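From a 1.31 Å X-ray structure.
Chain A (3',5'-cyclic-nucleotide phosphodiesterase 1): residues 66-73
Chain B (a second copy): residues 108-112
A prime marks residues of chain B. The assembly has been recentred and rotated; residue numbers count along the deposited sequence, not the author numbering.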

ATOM      1  N   PRO A  66      -1.012   7.634  16.395  1.00 13.10           N
ATOM      2  CA  PRO A  66       0.372   7.265  16.062  1.00 13.65           C
ATOM      3  C   PRO A  66       1.229   8.460  15.647  1.00 12.30           C
ATOM      4  O   PRO A  66       0.714   9.398  15.019  1.00 12.66           O
ATOM      5  CB  PRO A  66       0.206   6.306  14.880  1.00 14.93           C
ATOM      6  CG  PRO A  66      -1.166   5.742  15.056  1.00 16.96           C
ATOM      7  CD  PRO A  66      -1.990   6.874  15.595  1.00 14.72           C
ATOM      8  N   SER A  67       2.513   8.425  16.020  1.00 11.93           N
ATOM      9  CA  SER A  67       3.457   9.482  15.673  1.00 11.57           C
ATOM     10  C   SER A  67       4.810   8.902  15.259  1.00 12.12           C
ATOM     11  O   SER A  67       5.209   9.025  14.099  1.00 12.64           O
ATOM     12  CB  SER A  67       3.616  10.456  16.847  1.00 12.21           C
ATOM     13  OG  SER A  67       4.624  11.405  16.584  1.00 11.34           O
ATOM     14  N   PHE A  68       5.508   8.282  16.216  1.00 12.16           N
ATOM     15  CA  PHE A  68       6.797   7.588  16.018  1.00 12.20           C
ATOM     16  C   PHE A  68       8.029   8.497  16.057  1.00 12.45           C
ATOM     17  O   PHE A  68       9.114   8.112  15.615  1.00 13.34           O
ATOM     18  CB  PHE A  68       6.776   6.667  14.782  1.00 13.98           C
ATOM     19  CG  PHE A  68       5.632   5.691  14.788  1.00 14.76           C
ATOM     20  CD1 PHE A  68       5.526   4.720  15.783  1.00 17.58           C
ATOM     21  CD2 PHE A  68       4.641   5.760  13.819  1.00 15.67           C
ATOM     22  CE1 PHE A  68       4.460   3.829  15.800  1.00 19.49           C
ATOM     23  CE2 PHE A  68       3.583   4.860  13.817  1.00 16.57           C
ATOM     24  CZ  PHE A  68       3.491   3.897  14.810  1.00 19.24           C
ATOM     25  N   TYR A  69       7.864   9.688  16.627  1.00 12.51           N
ATOM     26  CA  TYR A  69       8.973  10.619  16.768  1.00 12.15           C
ATOM     27  C   TYR A  69       9.322  10.756  18.252  1.00 12.85           C
ATOM     28  O   TYR A  69       9.744   9.781  18.864  1.00 13.39           O
ATOM     29  CB  TYR A  69       8.668  11.950  16.081  1.00 12.24           C
ATOM     30  CG  TYR A  69       8.535  11.794  14.576  1.00 11.19           C
ATOM     31  CD1 TYR A  69       7.336  11.364  13.990  1.00 11.78           C
ATOM     32  CD2 TYR A  69       9.613  12.067  13.737  1.00 11.54           C
ATOM     33  CE1 TYR A  69       7.211  11.211  12.615  1.00 12.42           C
ATOM     34  CE2 TYR A  69       9.502  11.911  12.354  1.00 11.74           C
ATOM     35  CZ  TYR A  69       8.296  11.484  11.804  1.00 11.48           C
ATOM     36  OH  TYR A  69       8.174  11.348  10.424  1.00 12.93           O
ATOM     37  N   GLU A  70       9.130  11.925  18.848  1.00 11.85           N
ATOM     38  CA  GLU A  70       9.388  12.074  20.288  1.00 12.90           C
ATOM     39  C   GLU A  70       8.655  11.000  21.095  1.00 13.11           C
ATOM     40  O   GLU A  70       9.199  10.487  22.078  1.00 15.39           O
ATOM     41  CB  GLU A  70       9.033  13.482  20.752  1.00 12.86           C
ATOM     42  CG  GLU A  70       9.997  14.523  20.198  1.00 13.40           C
ATOM     43  CD  GLU A  70       9.500  15.939  20.357  1.00 14.59           C
ATOM     44  OE1 GLU A  70       8.345  16.219  19.991  1.00 15.01           O
ATOM     45  OE2 GLU A  70      10.281  16.782  20.849  1.00 15.88           O
ATOM     46  N   HIS A  71       7.434  10.655  20.682  1.00 12.78           N
ATOM     47  CA  HIS A  71       6.707   9.519  21.254  1.00 13.10           C
ATOM     48  C   HIS A  71       6.106   8.692  20.155  1.00 13.43           C
ATOM     49  O   HIS A  71       5.781   9.202  19.081  1.00 13.54           O
ATOM     50  CB  HIS A  71       5.577   9.973  22.173  1.00 14.79           C
ATOM     51  CG  HIS A  71       6.018  10.903  23.266  1.00 15.64           C
ATOM     52  ND1 HIS A  71       6.016  12.241  23.116  1.00 15.48           N
ATOM     53  CD2 HIS A  71       6.494  10.646  24.543  1.00 18.03           C
ATOM     54  CE1 HIS A  71       6.460  12.810  24.249  1.00 17.25           C
ATOM     55  NE2 HIS A  71       6.755  11.834  25.116  1.00 18.99           N
ATOM     56  N   ASP A  72       5.902   7.412  20.422  1.00 12.92           N
ATOM     57  CA  ASP A  72       5.238   6.564  19.449  1.00 12.76           C
ATOM     58  C   ASP A  72       3.763   6.940  19.271  1.00 13.23           C
ATOM     59  O   ASP A  72       3.198   6.744  18.192  1.00 14.73           O
ATOM     60  CB  ASP A  72       5.407   5.090  19.818  1.00 14.49           C
ATOM     61  CG  ASP A  72       6.806   4.575  19.539  1.00 15.31           C
ATOM     62  OD1 ASP A  72       7.562   5.207  18.765  1.00 15.37           O
ATOM     63  OD2 ASP A  72       7.157   3.510  20.075  1.00 19.50           O
ATOM     64  N   ARG A  73       3.145   7.481  20.319  1.00 13.62           N
ATOM     65  CA  ARG A  73       1.778   7.980  20.252  1.00 14.94           C
ATOM     66  C   ARG A  73       1.701   9.355  20.902  1.00 14.40           C
ATOM     67  O   ARG A  73       2.377   9.616  21.900  1.00 16.48           O
ATOM     68  CB  ARG A  73       0.804   7.014  20.930  1.00 19.01           C
ATOM     69  CG  ARG A  73       0.636   5.688  20.194  1.00 23.13           C
ATOM     70  CD  ARG A  73      -0.475   4.833  20.794  1.00 28.10           C
ATOM     71  NE  ARG A  73      -0.431   4.795  22.255  1.00 33.99           N
ATOM     72  CZ  ARG A  73       0.322   3.971  22.980  1.00 38.34           C
ATOM     73  NH1 ARG A  73       1.124   3.089  22.393  1.00 41.15           N
ATOM     74  NH2 ARG A  73       0.272   4.031  24.304  1.00 41.66           N
TER
ATOM     75  N   ALA B 108      17.816   7.485  19.095  1.00 17.93           N
ATOM     76  CA  ALA B 108      17.081   7.437  17.830  1.00 16.11           C
ATOM     77  C   ALA B 108      15.618   7.088  18.057  1.00 14.54           C
ATOM     78  O   ALA B 108      15.296   6.086  18.692  1.00 17.16           O
ATOM     79  CB  ALA B 108      17.719   6.440  16.872  1.00 17.99           C
ATOM     80  N   ASN B 109      14.720   7.913  17.534  1.00 14.37           N
ATOM     81  CA  ASN B 109      13.299   7.605  17.646  1.00 13.99           C
ATOM     82  C   ASN B 109      12.892   6.493  16.672  1.00 12.82           C
ATOM     83  O   ASN B 109      13.706   6.034  15.860  1.00 13.55           O
ATOM     84  CB  ASN B 109      12.438   8.872  17.509  1.00 14.60           C
ATOM     85  CG  ASN B 109      12.571   9.552  16.160  1.00 13.50           C
ATOM     86  OD1 ASN B 109      12.673   8.897  15.119  1.00 15.47           O
ATOM     87  ND2 ASN B 109      12.507  10.881  16.163  1.00 14.93           N
ATOM     88  N   THR B 110      11.652   6.035  16.781  1.00 12.99           N
ATOM     89  CA  THR B 110      11.203   4.904  15.973  1.00 13.08           C
ATOM     90  C   THR B 110      11.315   5.194  14.477  1.00 12.37           C
ATOM     91  O   THR B 110      11.751   4.335  13.708  1.00 12.81           O
ATOM     92  CB  THR B 110       9.778   4.483  16.367  1.00 13.64           C
ATOM     93  OG1 THR B 110       9.779   4.129  17.759  1.00 14.27           O
ATOM     94  CG2 THR B 110       9.324   3.287  15.546  1.00 15.85           C
ATOM     95  N   MET B 111      10.953   6.410  14.072  1.00 12.05           N
ATOM     96  CA  MET B 111      11.072   6.791  12.667  1.00 11.91           C
ATOM     97  C   MET B 111      12.518   6.726  12.166  1.00 11.32           C
ATOM     98  O   MET B 111      12.785   6.185  11.086  1.00 11.83           O
ATOM     99  CB  MET B 111      10.491   8.187  12.435  1.00 12.80           C
ATOM    100  CG  MET B 111      10.285   8.537  10.969  1.00 14.16           C
ATOM    101  SD  MET B 111       8.952   7.604  10.180  1.00 17.26           S
ATOM    102  CE  MET B 111       7.557   8.061  11.198  1.00 26.14           C
ATOM    103  N   LYS B 112      13.449   7.249  12.960  1.00 11.79           N
ATOM    104  CA  LYS B 112      14.859   7.216  12.606  1.00 12.92           C
ATOM    105  C   LYS B 112      15.387   5.787  12.500  1.00 12.76           C
ATOM    106  O   LYS B 112      16.117   5.460  11.556  1.00 13.21           O
ATOM    107  CB  LYS B 112      15.692   8.001  13.624  1.00 15.64           C
ATOM    108  CG  LYS B 112      17.182   8.076  13.314  1.00 21.05           C
ATOM    109  CD  LYS B 112      17.444   8.780  11.993  1.00 24.19           C
ATOM    110  CE  LYS B 112      18.917   9.089  11.799  1.00 29.00           C
ATOM    111  NZ  LYS B 112      19.163   9.710  10.468  1.00 34.61           N
TER
HETATM  112  O   HOH W   1       9.700   7.056  18.860  1.00 16.12           O

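The contact joins an irregular turn of chain A to the first turn of a helix in chain B. The chain A loop has no regular structure where it meets the helix, so the two backbones do not pair as strands; their nearest CA atoms are those of Phe68 and Thr110′, 5.2 Å apart, and of Tyr69 and Asn109′, 5.3 Å apart. Chain A holds its shape through its own backbone, with Ser67 N donating to Asp72 O at 2.8 Å and a weak bond from Phe68 N to His71 O at 3.0 Å. Within this turn Phe68 adopts a positive phi of 84°, and its carbonyl is directed at the start of the chain B helix.

Ala108′ is the first residue to leave the preceding helix, and it lies out of reach of chain A. Asn109′ then takes the N-cap position of the next helix. With chi1 at 62° (p), Asn109′ OD1 comes back over the first turn, where it accepts from Lys112′ N at 2.8 Å with an N-H...O angle of 164°, satisfying an amide that has no earlier helical carbonyl to serve it. The same residue packs against Tyr69: Asn109′ CB lies 3.1 Å from Tyr69 O, and Asn109′ ND2 comes within 4.0 Å of Tyr69 CD2, approaching the ring obliquely.

At Thr110′ the contact becomes strongly polar. The CA-to-CB bond points toward chain A, and with chi1 at -59° (m) Thr110′ OG1 donates to Asp72 OD1 at 2.7 Å, a short bond to a carboxylate acceptor. The CB of Asp72 points sideways, but the end of its side chain comes nearer and so meets the hydroxyl. Water 1 reinforces this corner. It donates to Tyr69 O at 2.7 Å and to Asp72 OD1 at 2.8 Å, and accepts from Thr110′ N at 3.0 Å, so one molecule links a backbone carbonyl and a carboxylate of chain A to a free amide at the helix start. Thr110′ N also lies 3.5 Å from Phe68 O, but the angle is too poor for a hydrogen bond. The apolar side of the residue is not idle, since Thr110′ CB approaches Phe68 CB to 4.0 Å and CG2 lies oblique to the phenyl ring.

Phe68 O is instead bonded by the next amide: Met111′ N donates to Phe68 O at 2.9 Å with an angle of 153°. A chain A carbonyl thus satisfies an amide of the helix's first turn. The Met111′ side chain covers Tyr69. Met111′ CB sits 4.1 Å from the centroid of the Tyr69 ring and only 20° off the normal, a CH-pi contact over one face, while Met111′ SD is 5.1 Å from that centroid at an oblique 42°. With chi2 and chi3 both p, the terminal methyl Met111′ CE reaches Tyr69 CE1 at 3.5 Å and Phe68 CB at 3.9 Å, forming an apolar patch beside the backbone bond.

Lys112′ makes no contact with chain A; its part here is the amide that Asn109′ caps.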